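Local coordinates for melanin biosynthesis protein TyrA, putative (PDB 2IIZ) that binds heme b and, as a member of the dye-decolorizing (DyP-type) peroxidase family, probably acts as a peroxidase, at residues D53-S58 / Y112-L117; K84-M89 / A96-Y101; Y180-K185 / D266-M271. All coordinates share one frame; numbering follows the deposited sequence.

Contact 1. Residues D53-S58 / Y112-L117; sequences DQYSDS and YDILHL. With EDO (1,2-ethanediol), chain E.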
loop_
_atom_site.group_PDB
_atom_site.type_symbol
_atom_site.label_atom_id
_atom_site.label_comp_id
_atom_site.label_asym_id
_atom_site.label_seq_id
_atom_site.Cartn_x
_atom_site.Cartn_y
_atom_site.Cartn_z
ATOM N N ASP A 53 3.626 -22.017 -8.328
ATOM C CA ASP A 53 2.917 -22.657 -9.424
ATOM C C ASP A 53 1.454 -22.135 -9.555
ATOM O O ASP A 53 1.007 -21.798 -10.655
ATOM C CB ASP A 53 2.928 -24.168 -9.235
ATOM C CG ASP A 53 4.331 -24.781 -9.358
ATOM O OD1 ASP A 53 5.095 -24.432 -10.285
ATOM O OD2 ASP A 53 4.676 -25.634 -8.516
ATOM N N GLN A 54 0.710 -22.071 -8.454
ATOM C CA GLN A 54 -0.694 -21.655 -8.536
ATOM C C GLN A 54 -0.817 -20.278 -9.203
ATOM O O GLN A 54 -1.700 -20.060 -10.043
ATOM C CB GLN A 54 -1.340 -21.610 -7.148
ATOM C CG GLN A 54 -2.849 -21.330 -7.193
ATOM C CD GLN A 54 -3.509 -21.411 -5.823
ATOM O OE1 GLN A 54 -2.911 -21.880 -4.860
ATOM N NE2 GLN A 54 -4.750 -20.947 -5.734
ATOM N N TYR A 55 0.080 -19.368 -8.816
ATOM C CA TYR A 55 0.065 -17.992 -9.308
ATOM C C TYR A 55 1.288 -17.732 -10.177
ATOM O O TYR A 55 1.983 -16.742 -10.004
ATOM C CB TYR A 55 0.000 -17.003 -8.132
ATOM C CG TYR A 55 -1.278 -17.116 -7.297
ATOM C CD1 TYR A 55 -2.534 -16.938 -7.875
ATOM C CD2 TYR A 55 -1.231 -17.395 -5.937
ATOM C CE1 TYR A 55 -3.716 -17.041 -7.112
ATOM C CE2 TYR A 55 -2.405 -17.497 -5.173
ATOM C CZ TYR A 55 -3.640 -17.322 -5.760
ATOM O OH TYR A 55 -4.795 -17.430 -4.979
ATOM N N SER A 56 1.551 -18.635 -11.114
ATOM C CA SER A 56 2.673 -18.472 -12.052
ATOM C C SER A 56 2.376 -17.315 -12.983
ATOM O O SER A 56 3.264 -16.563 -13.386
ATOM C CB SER A 56 2.898 -19.739 -12.873
ATOM O OG SER A 56 1.777 -20.027 -13.691
ATOM N N ASP A 57 1.105 -17.177 -13.305
ATOM C CA ASP A 57 0.627 -16.115 -14.157
ATOM C C ASP A 57 1.123 -14.738 -13.697
ATOM O O ASP A 57 1.339 -13.850 -14.521
ATOM C CB ASP A 57 -0.913 -16.156 -14.201
ATOM C CG ASP A 57 -1.484 -15.497 -15.441
ATOM O OD1 ASP A 57 -0.693 -14.900 -16.208
ATOM O OD2 ASP A 57 -2.724 -15.579 -15.648
ATOM N N SER A 58 1.308 -14.562 -12.386
ATOM C CA SER A 58 1.733 -13.269 -11.829
ATOM C C SER A 58 3.027 -13.407 -11.044
ATOM O O SER A 58 3.261 -12.667 -10.095
ATOM C CB SER A 58 0.631 -12.711 -10.932
ATOM O OG SER A 58 0.506 -13.460 -9.733
ATOM N N TYR A 112 -1.007 -7.160 -6.689
ATOM C CA TYR A 112 -1.102 -6.713 -5.302
ATOM C C TYR A 112 -2.278 -7.352 -4.629
ATOM O O TYR A 112 -2.239 -7.612 -3.447
ATOM C CB TYR A 112 -1.290 -5.207 -5.334
ATOM C CG TYR A 112 -1.420 -4.434 -4.041
ATOM C CD1 TYR A 112 -2.638 -4.381 -3.355
ATOM C CD2 TYR A 112 -0.335 -3.718 -3.522
ATOM C CE1 TYR A 112 -2.765 -3.648 -2.174
ATOM C CE2 TYR A 112 -0.447 -2.972 -2.332
ATOM C CZ TYR A 112 -1.666 -2.938 -1.659
ATOM O OH TYR A 112 -1.813 -2.211 -0.477
ATOM N N ASP A 113 -3.332 -7.602 -5.393
ATOM C CA ASP A 113 -4.529 -8.170 -4.816
ATOM C C ASP A 113 -4.241 -9.582 -4.303
ATOM O O ASP A 113 -4.747 -10.001 -3.258
ATOM C CB ASP A 113 -5.747 -8.078 -5.779
ATOM C CG ASP A 113 -5.524 -8.717 -7.176
ATOM O OD1 ASP A 113 -4.428 -9.259 -7.503
ATOM O OD2 ASP A 113 -6.516 -8.664 -7.972
ATOM N N ILE A 114 -3.410 -10.304 -5.038
ATOM C CA ILE A 114 -3.062 -11.651 -4.667
ATOM C C ILE A 114 -2.207 -11.695 -3.411
ATOM O O ILE A 114 -2.326 -12.618 -2.621
ATOM C CB ILE A 114 -2.352 -12.345 -5.835
ATOM C CG1 ILE A 114 -3.394 -12.724 -6.882
ATOM C CG2 ILE A 114 -1.589 -13.560 -5.372
ATOM C CD1 ILE A 114 -2.786 -13.182 -8.171
ATOM N N LEU A 115 -1.343 -10.703 -3.224
ATOM C CA LEU A 115 -0.538 -10.616 -1.984
ATOM C C LEU A 115 -1.406 -10.265 -0.769
ATOM O O LEU A 115 -1.186 -10.753 0.344
ATOM C CB LEU A 115 0.549 -9.565 -2.136
ATOM C CG LEU A 115 1.646 -9.840 -3.158
ATOM C CD1 LEU A 115 2.484 -8.580 -3.401
ATOM C CD2 LEU A 115 2.549 -10.969 -2.706
ATOM N N HIS A 116 -2.399 -9.408 -0.984
ATOM C CA HIS A 116 -3.309 -9.064 0.088
ATOM C C HIS A 116 -3.978 -10.344 0.537
ATOM O O HIS A 116 -4.030 -10.630 1.720
ATOM C CB HIS A 116 -4.337 -8.056 -0.375
ATOM C CG HIS A 116 -5.163 -7.491 0.735
ATOM N ND1 HIS A 116 -4.783 -6.377 1.451
ATOM C CD2 HIS A 116 -6.352 -7.888 1.249
ATOM C CE1 HIS A 116 -5.704 -6.113 2.360
ATOM N NE2 HIS A 116 -6.665 -7.013 2.257
ATOM N N LEU A 117 -4.480 -11.118 -0.425
ATOM C CA LEU A 117 -5.171 -12.373 -0.135
ATOM C C LEU A 117 -4.245 -13.347 0.601
ATOM O O LEU A 117 -4.601 -13.911 1.644
ATOM C CB LEU A 117 -5.674 -12.976 -1.446
ATOM C CG LEU A 117 -6.435 -14.310 -1.442
ATOM C CD1 LEU A 117 -7.475 -14.329 -2.549
ATOM C CD2 LEU A 117 -5.522 -15.509 -1.613
HETATM C C1 EDO E . -3.543 -5.951 -9.007
HETATM O O1 EDO E . -4.158 -5.699 -7.729
HETATM C C2 EDO E . -2.311 -5.048 -9.145
HETATM O O2 EDO E . -1.400 -5.477 -10.176
#
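The ring of Y55 and the side chain of I114 make an apolar contact that joins the turn following helix 34-54 to the N-terminal part of helix 112-125, at the periphery of the N-terminal half of this DyP-type peroxidase. No hydrogen bond crosses it; the contact rests on Y55 and I114, with smaller shares from S58 and L117. Y55 is the first residue to leave helical backbone angles after helix 34-54, and its CB points toward helix 112-125. The I114 methyl CG2 sits over the middle of one ring face, 3.9 Å from the Y55 ring centroid and 12° off the normal, a clear CH-pi contact. On the opposite face lies CG of Q54, the preceding residue, so the ring is sandwiched between two aliphatic groups. I114 uses both branches: CG2, anti to its own backbone N, meets the face, while CG1, anti to the carbonyl carbon (chi1 -76°), carries CD1 to the ring's flank, where it lies 3.8 Å from Y55 CD1. The same I114 CD1 is 3.7 Å from S58 OG. At the far end of the ring, Y55 OH approaches L117 CD2 at 3.9 Å, the two side chains crossing at about a right angle. Were Y55 an alanine, I114 CG2 would probably lose the face it rests on, and L117 CD2 its neighbour across the contact. Beside this patch, the backbone N of D113 makes a weak hydrogen bond to O1 of a 1,2-ethanediol molecule, probably from the crystallisation liquor. C109 of strand 103-109 touches both S58 and I114, while F60 packs on Y55; M142 and F141 of the second subunit pack on I114 and L117, placing helix 112-125 at the dimer interface.

Contact 2. Residues K84-M89 / A96-Y101; sequences KPFPAM and APAIEY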
loop_
_atom_site.group_PDB
_atom_site.type_symbol
_atom_site.label_atom_id
_atom_site.label_comp_id
_atom_site.label_asym_id
_atom_site.label_seq_id
_atom_site.Cartn_x
_atom_site.Cartn_y
_atom_site.Cartn_z
ATOM N N LYS A 84 23.924 -15.175 13.668
ATOM C CA LYS A 84 24.081 -14.232 14.763
ATOM C C LYS A 84 23.207 -12.982 14.574
ATOM O O LYS A 84 22.668 -12.745 13.470
ATOM C CB LYS A 84 25.562 -13.846 14.922
ATOM C CG LYS A 84 26.198 -13.109 13.738
ATOM C CD LYS A 84 27.726 -13.031 13.939
ATOM C CE LYS A 84 28.411 -12.240 12.826
ATOM N N PRO A 85 23.067 -12.179 15.655
ATOM C CA PRO A 85 22.189 -11.008 15.605
ATOM C C PRO A 85 22.656 -9.939 14.614
ATOM O O PRO A 85 23.758 -10.024 14.078
ATOM C CB PRO A 85 22.208 -10.483 17.040
ATOM C CG PRO A 85 22.798 -11.617 17.886
ATOM C CD PRO A 85 23.716 -12.330 16.977
ATOM N N PHE A 86 21.810 -8.948 14.370
ATOM C CA PHE A 86 22.149 -7.900 13.437
ATOM C C PHE A 86 23.364 -7.207 13.994
ATOM O O PHE A 86 23.447 -6.985 15.207
ATOM C CB PHE A 86 21.000 -6.909 13.253
ATOM C CG PHE A 86 21.277 -5.831 12.230
ATOM C CD1 PHE A 86 21.030 -6.058 10.880
ATOM C CD2 PHE A 86 21.783 -4.588 12.622
ATOM C CE1 PHE A 86 21.285 -5.059 9.931
ATOM C CE2 PHE A 86 22.041 -3.579 11.683
ATOM C CZ PHE A 86 21.792 -3.808 10.340
ATOM N N PRO A 87 24.321 -6.867 13.116
ATOM C CA PRO A 87 25.556 -6.262 13.601
ATOM C C PRO A 87 25.414 -4.732 13.798
ATOM O O PRO A 87 25.828 -3.936 12.948
ATOM C CB PRO A 87 26.553 -6.628 12.498
ATOM C CG PRO A 87 25.703 -6.584 11.234
ATOM C CD PRO A 87 24.324 -7.020 11.645
ATOM N N ALA A 88 24.826 -4.339 14.925
ATOM C CA ALA A 88 24.617 -2.924 15.240
ATOM C C ALA A 88 25.901 -2.125 15.035
ATOM O O ALA A 88 26.987 -2.562 15.427
ATOM C CB ALA A 88 24.132 -2.762 16.700
HETATM N N MSE A 89 25.781 -0.954 14.425
HETATM C CA MSE A 89 26.911 -0.037 14.389
HETATM C C MSE A 89 26.483 1.411 14.154
HETATM O O MSE A 89 25.378 1.687 13.686
HETATM C CB MSE A 89 27.960 -0.500 13.367
HETATM C CG MSE A 89 27.417 -0.911 12.013
HETATM SE SE MSE A 89 28.838 -1.488 10.812
HETATM C CE MSE A 89 28.691 -3.421 11.000
ATOM N N ALA A 96 23.124 2.450 12.417
ATOM C CA ALA A 96 22.538 1.197 11.956
ATOM C C ALA A 96 22.113 0.419 13.199
ATOM O O ALA A 96 22.905 -0.363 13.748
ATOM C CB ALA A 96 23.553 0.406 11.156
ATOM N N PRO A 97 20.861 0.633 13.649
ATOM C CA PRO A 97 20.383 0.001 14.869
ATOM C C PRO A 97 19.981 -1.464 14.622
ATOM O O PRO A 97 19.775 -1.875 13.471
ATOM C CB PRO A 97 19.170 0.859 15.259
ATOM C CG PRO A 97 18.637 1.362 13.992
ATOM C CD PRO A 97 19.822 1.479 13.032
ATOM N N ALA A 98 19.884 -2.227 15.706
ATOM C CA ALA A 98 19.434 -3.599 15.677
ATOM C C ALA A 98 18.084 -3.652 16.350
ATOM O O ALA A 98 17.909 -3.146 17.461
ATOM C CB ALA A 98 20.420 -4.503 16.408
ATOM N N ILE A 99 17.136 -4.268 15.656
ATOM C CA ILE A 99 15.777 -4.490 16.131
ATOM C C ILE A 99 15.371 -5.813 15.500
ATOM O O ILE A 99 15.099 -5.880 14.300
ATOM C CB ILE A 99 14.822 -3.366 15.683
ATOM C CG1 ILE A 99 15.249 -2.021 16.296
ATOM C CG2 ILE A 99 13.393 -3.672 16.116
ATOM C CD1 ILE A 99 14.437 -0.799 15.826
ATOM N N GLU A 100 15.341 -6.862 16.308
ATOM C CA GLU A 100 15.167 -8.208 15.817
ATOM C C GLU A 100 13.714 -8.609 15.970
ATOM O O GLU A 100 13.033 -8.123 16.892
ATOM C CB GLU A 100 16.028 -9.176 16.616
ATOM C CG GLU A 100 17.492 -8.744 16.775
ATOM C CD GLU A 100 18.362 -9.056 15.584
ATOM O OE1 GLU A 100 17.856 -9.494 14.525
ATOM O OE2 GLU A 100 19.580 -8.860 15.722
ATOM N N TYR A 101 13.264 -9.488 15.062
ATOM C CA TYR A 101 11.910 -10.064 15.067
ATOM C C TYR A 101 12.034 -11.583 14.967
ATOM O O TYR A 101 12.956 -12.076 14.316
ATOM C CB TYR A 101 11.074 -9.542 13.888
ATOM C CG TYR A 101 11.006 -8.033 13.825
ATOM C CD1 TYR A 101 10.101 -7.326 14.614
ATOM C CD2 TYR A 101 11.853 -7.310 12.975
ATOM C CE1 TYR A 101 10.037 -5.938 14.564
ATOM C CE2 TYR A 101 11.801 -5.924 12.911
ATOM C CZ TYR A 101 10.889 -5.242 13.711
ATOM O OH TYR A 101 10.825 -3.870 13.661
#
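The backbone N-H of F86 is bonded not by another strand but by a carboxylate: E100 OE2 accepts it at 2.6 Å through its syn lone pair, with a nearly straight N-H...O angle of 174°. A bend at chi2 (-81°) brings the carboxylate of E100 back to the 84-89 segment, where OE2 also lies 3.4 Å from P85 CB. The other oxygen, OE1, accepts a hydrogen bond from the backbone N of S298, so one side chain joins this loop to strand 291-301. Farther along, M89 and A96 form an antiparallel hydrogen-bonded pair, A96 N giving the shorter bond to M89 O at 2.7 Å and M89 N bonding A96 O at 3.0 Å. Between these two fixed points P87 centres an inverse gamma turn. With CG anti to the backbone N (chi1 -177°), the F86 ring comes beside the A96-A98 backbone: A96 O lies at its edge in the ring plane, and F86 CE2 is 3.4 Å from P97 O. P87 CD lies over one face of the ring, toward its rim, while F86 CB meets A98 CB at 4.0 Å. The arrangement is the base of a two-stranded beta-hairpin, strands 89-91 and 94-96, whose flanking loop places F86 near the heme-binding residue F258.

Contact 3. Residues Y180-K185 / D266-M271; sequences YIHVQK and DHFEKM. With HEM (protoporphyrin IX containing Fe), chain C.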
loop_
_atom_site.group_PDB
_atom_site.type_symbol
_atom_site.label_atom_id
_atom_site.label_comp_id
_atom_site.label_asym_id
_atom_site.label_seq_id
_atom_site.Cartn_x
_atom_site.Cartn_y
_atom_site.Cartn_z
ATOM N N TYR A 180 21.378 -16.488 4.520
ATOM C CA TYR A 180 21.461 -15.526 5.627
ATOM C C TYR A 180 20.852 -14.200 5.191
ATOM O O TYR A 180 21.270 -13.603 4.188
ATOM C CB TYR A 180 22.900 -15.334 6.108
ATOM C CG TYR A 180 23.488 -16.544 6.822
ATOM C CD1 TYR A 180 23.243 -16.776 8.171
ATOM C CD2 TYR A 180 24.294 -17.454 6.144
ATOM C CE1 TYR A 180 23.792 -17.899 8.828
ATOM C CE2 TYR A 180 24.838 -18.562 6.784
ATOM C CZ TYR A 180 24.589 -18.787 8.123
ATOM O OH TYR A 180 25.146 -19.902 8.746
ATOM N N ILE A 181 19.864 -13.740 5.946
ATOM C CA ILE A 181 19.078 -12.589 5.534
ATOM C C ILE A 181 19.214 -11.424 6.508
ATOM O O ILE A 181 19.183 -11.611 7.708
ATOM C CB ILE A 181 17.608 -13.021 5.340
ATOM C CG1 ILE A 181 17.588 -14.126 4.270
ATOM C CG2 ILE A 181 16.713 -11.829 4.965
ATOM C CD1 ILE A 181 16.252 -14.498 3.766
ATOM N N HIS A 182 19.372 -10.216 5.977
ATOM C CA HIS A 182 19.423 -9.015 6.802
ATOM C C HIS A 182 18.492 -7.976 6.194
ATOM O O HIS A 182 18.450 -7.799 4.968
ATOM C CB HIS A 182 20.829 -8.448 6.872
ATOM C CG HIS A 182 21.807 -9.332 7.590
ATOM N ND1 HIS A 182 22.624 -10.221 6.931
ATOM C CD2 HIS A 182 22.094 -9.461 8.906
ATOM C CE1 HIS A 182 23.376 -10.864 7.811
ATOM N NE2 HIS A 182 23.074 -10.422 9.018
ATOM N N VAL A 183 17.753 -7.291 7.056
ATOM C CA VAL A 183 16.741 -6.360 6.618
ATOM C C VAL A 183 16.987 -5.023 7.330
ATOM O O VAL A 183 17.140 -4.978 8.567
ATOM C CB VAL A 183 15.357 -6.931 6.939
ATOM C CG1 VAL A 183 14.254 -6.032 6.433
ATOM C CG2 VAL A 183 15.224 -8.340 6.351
ATOM N N GLN A 184 17.041 -3.947 6.544
ATOM C CA GLN A 184 17.131 -2.594 7.080
ATOM C C GLN A 184 16.023 -1.782 6.446
ATOM O O GLN A 184 15.972 -1.669 5.230
ATOM C CB GLN A 184 18.472 -1.943 6.731
ATOM C CG GLN A 184 19.699 -2.586 7.362
ATOM C CD GLN A 184 20.912 -1.656 7.308
ATOM O OE1 GLN A 184 21.625 -1.607 6.300
ATOM N NE2 GLN A 184 21.141 -0.906 8.392
ATOM N N LYS A 185 15.140 -1.225 7.262
ATOM C CA LYS A 185 14.138 -0.293 6.761
ATOM C C LYS A 185 14.767 1.096 6.726
ATOM O O LYS A 185 14.958 1.713 7.783
ATOM C CB LYS A 185 12.889 -0.261 7.654
ATOM C CG LYS A 185 11.744 0.595 7.051
ATOM C CD LYS A 185 10.466 0.536 7.869
ATOM C CE LYS A 185 10.490 1.501 9.044
ATOM N NZ LYS A 185 9.173 1.548 9.751
ATOM N N ASP A 266 28.777 -12.446 6.907
ATOM C CA ASP A 266 29.774 -11.381 7.088
ATOM C C ASP A 266 29.929 -10.495 5.836
ATOM O O ASP A 266 30.484 -9.395 5.908
ATOM C CB ASP A 266 31.114 -11.895 7.655
ATOM C CG ASP A 266 31.590 -13.147 6.996
ATOM O OD1 ASP A 266 31.027 -13.468 5.932
ATOM O OD2 ASP A 266 32.523 -13.805 7.535
ATOM N N HIS A 267 29.430 -10.959 4.697
ATOM C CA HIS A 267 29.441 -10.134 3.488
ATOM C C HIS A 267 28.681 -8.820 3.682
ATOM O O HIS A 267 29.255 -7.745 3.512
ATOM C CB HIS A 267 28.881 -10.910 2.307
ATOM C CG HIS A 267 29.832 -11.923 1.768
ATOM N ND1 HIS A 267 29.658 -12.522 0.541
ATOM C CD2 HIS A 267 30.975 -12.440 2.287
ATOM C CE1 HIS A 267 30.651 -13.370 0.327
ATOM N NE2 HIS A 267 31.464 -13.340 1.372
ATOM N N PHE A 268 27.402 -8.905 4.042
ATOM C CA PHE A 268 26.615 -7.700 4.380
ATOM C C PHE A 268 27.323 -6.855 5.452
ATOM O O PHE A 268 27.350 -5.640 5.359
ATOM C CB PHE A 268 25.226 -8.098 4.865
ATOM C CG PHE A 268 24.489 -7.003 5.620
ATOM C CD1 PHE A 268 23.764 -6.041 4.944
ATOM C CD2 PHE A 268 24.519 -6.951 7.011
ATOM C CE1 PHE A 268 23.086 -5.041 5.640
ATOM C CE2 PHE A 268 23.842 -5.954 7.703
ATOM C CZ PHE A 268 23.128 -5.004 7.014
ATOM N N GLU A 269 27.898 -7.504 6.462
ATOM C CA GLU A 269 28.503 -6.778 7.587
ATOM C C GLU A 269 29.704 -5.955 7.149
ATOM O O GLU A 269 29.786 -4.747 7.409
ATOM C CB GLU A 269 28.918 -7.727 8.716
ATOM C CG GLU A 269 29.253 -6.987 10.003
ATOM C CD GLU A 269 29.791 -7.899 11.108
ATOM O OE1 GLU A 269 29.235 -8.997 11.317
ATOM O OE2 GLU A 269 30.779 -7.503 11.774
ATOM N N LYS A 270 30.635 -6.616 6.484
ATOM C CA LYS A 270 31.769 -5.931 5.901
ATOM C C LYS A 270 31.342 -4.729 5.033
ATOM O O LYS A 270 31.962 -3.667 5.099
ATOM C CB LYS A 270 32.600 -6.930 5.102
ATOM C CG LYS A 270 33.408 -7.893 5.984
ATOM C CD LYS A 270 33.840 -9.141 5.222
ATOM C CE LYS A 270 35.138 -9.758 5.806
ATOM N NZ LYS A 270 35.166 -9.703 7.297
HETATM N N MSE A 271 30.290 -4.894 4.232
HETATM C CA MSE A 271 29.771 -3.784 3.411
HETATM C C MSE A 271 29.250 -2.666 4.283
HETATM O O MSE A 271 29.551 -1.512 4.042
HETATM C CB MSE A 271 28.652 -4.240 2.471
HETATM C CG MSE A 271 29.163 -4.920 1.225
HETATM SE SE MSE A 271 27.819 -6.012 0.352
HETATM C CE MSE A 271 28.811 -6.641 -1.068
HETATM C CHA HEM C . 24.678 -0.790 -5.417
HETATM C CHB HEM C . 21.169 2.037 -3.714
HETATM C CHC HEM C . 21.844 0.331 0.703
HETATM C CHD HEM C . 24.945 -2.882 -1.047
HETATM C C1A HEM C . 23.688 0.153 -5.335
HETATM C C2A HEM C . 23.234 0.989 -6.426
HETATM C C3A HEM C . 22.256 1.770 -5.932
HETATM C C4A HEM C . 22.074 1.442 -4.543
HETATM C CMA HEM C . 21.443 2.841 -6.677
HETATM C CAA HEM C . 23.793 0.960 -7.869
HETATM C CBA HEM C . 23.018 -0.025 -8.768
HETATM C CGA HEM C . 23.433 -1.455 -8.497
HETATM O O1A HEM C . 22.644 -2.225 -7.873
HETATM O O2A HEM C . 24.560 -1.847 -8.906
HETATM C C1B HEM C . 21.067 1.827 -2.375
HETATM C C2B HEM C . 20.158 2.532 -1.497
HETATM C C3B HEM C . 20.348 2.053 -0.262
HETATM C C4B HEM C . 21.374 1.042 -0.344
HETATM C CMB HEM C . 19.180 3.625 -1.986
HETATM C CAB HEM C . 19.661 2.433 1.059
HETATM C CBB HEM C . 19.281 3.680 1.296
HETATM C C1C HEM C . 22.760 -0.668 0.602
HETATM C C2C HEM C . 23.273 -1.408 1.725
HETATM C C3C HEM C . 24.139 -2.307 1.248
HETATM C C4C HEM C . 24.179 -2.146 -0.193
HETATM C CMC HEM C . 22.842 -1.135 3.174
HETATM C CAC HEM C . 24.972 -3.348 2.020
HETATM C CBC HEM C . 24.963 -3.493 3.352
HETATM C C1D HEM C . 25.144 -2.640 -2.378
HETATM C C2D HEM C . 25.964 -3.453 -3.237
HETATM C C3D HEM C . 25.883 -2.799 -4.603
HETATM C C4D HEM C . 25.021 -1.660 -4.423
HETATM C CMD HEM C . 26.760 -4.713 -2.836
HETATM C CAD HEM C . 26.566 -3.233 -5.910
HETATM C CBD HEM C . 27.845 -2.423 -6.053
HETATM C CGD HEM C . 28.750 -2.964 -7.135
HETATM O O1D HEM C . 28.831 -2.315 -8.223
HETATM O O2D HEM C . 29.379 -4.028 -6.900
HETATM N NA HEM C . 22.963 0.450 -4.194
HETATM N NB HEM C . 21.799 0.917 -1.643
HETATM N NC HEM C . 23.321 -1.133 -0.564
HETATM N ND HEM C . 24.605 -1.596 -3.106
HETATM FE FE HEM C . 23.298 -0.181 -2.344
#
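H182 and F268 meet in an offset stack, their rings 4.6 Å apart between centroids and their planes only 10° from parallel. The displacement is large enough that H182 CB, rather than its imidazole, sits over the middle of the phenyl face, 3.9 Å from the F268 centroid. The imidazole extends beyond it, with F268 CD2 3.7 Å from H182 CG. Chi1 of F268 (163°) sets CG anti to the backbone N and carries the ring off the helix to the strand. Q184, two residues along the same strand face, approaches differently: its OE1 comes to the phenyl edge near the ring plane, 3.8 Å from F268 CZ, and its amide stands almost perpendicular to the ring, at 88°. Q184 OE1 is hydrogen-bonded to Y186 OH and lies 3.4 Å from heme CMC. F268 CD1 meets heme CBC at 3.2 Å, while one turn on, the extended chain of M271, a selenomethionine, brings CE to heme CMD. Q184, F268 and M271 thus help line the heme pocket. Strand 179-188 runs between strands 291-301 and 254-262 in the large antiparallel sheet; helix 266-276 packs on the face that carries H182 and Q184, with F258 of strand 254-262 also packing on F268.

From the N terminus, the chain leaves helix 34-54, and contact 1 closes a long loop when helix 112-125 returns to its end. Contact 2 lies wholly within that loop, closing the short hairpin between 89 and 96. Contact 3 follows in series and closes a loop of 80 residues between strand 179-188 and helix 266-276, in the C-terminal half beside the heme. Contact 1 stands apart, its centre about 32 Å from that of contact 2 and on the other side of the chain's centre. Contacts 2 and 3 touch although they belong to different halves of the chain: F86 CE1 packs on F268 CZ at 3.5 Å, and P87 meets E269, tying the N-terminal loop to the heme-side helix.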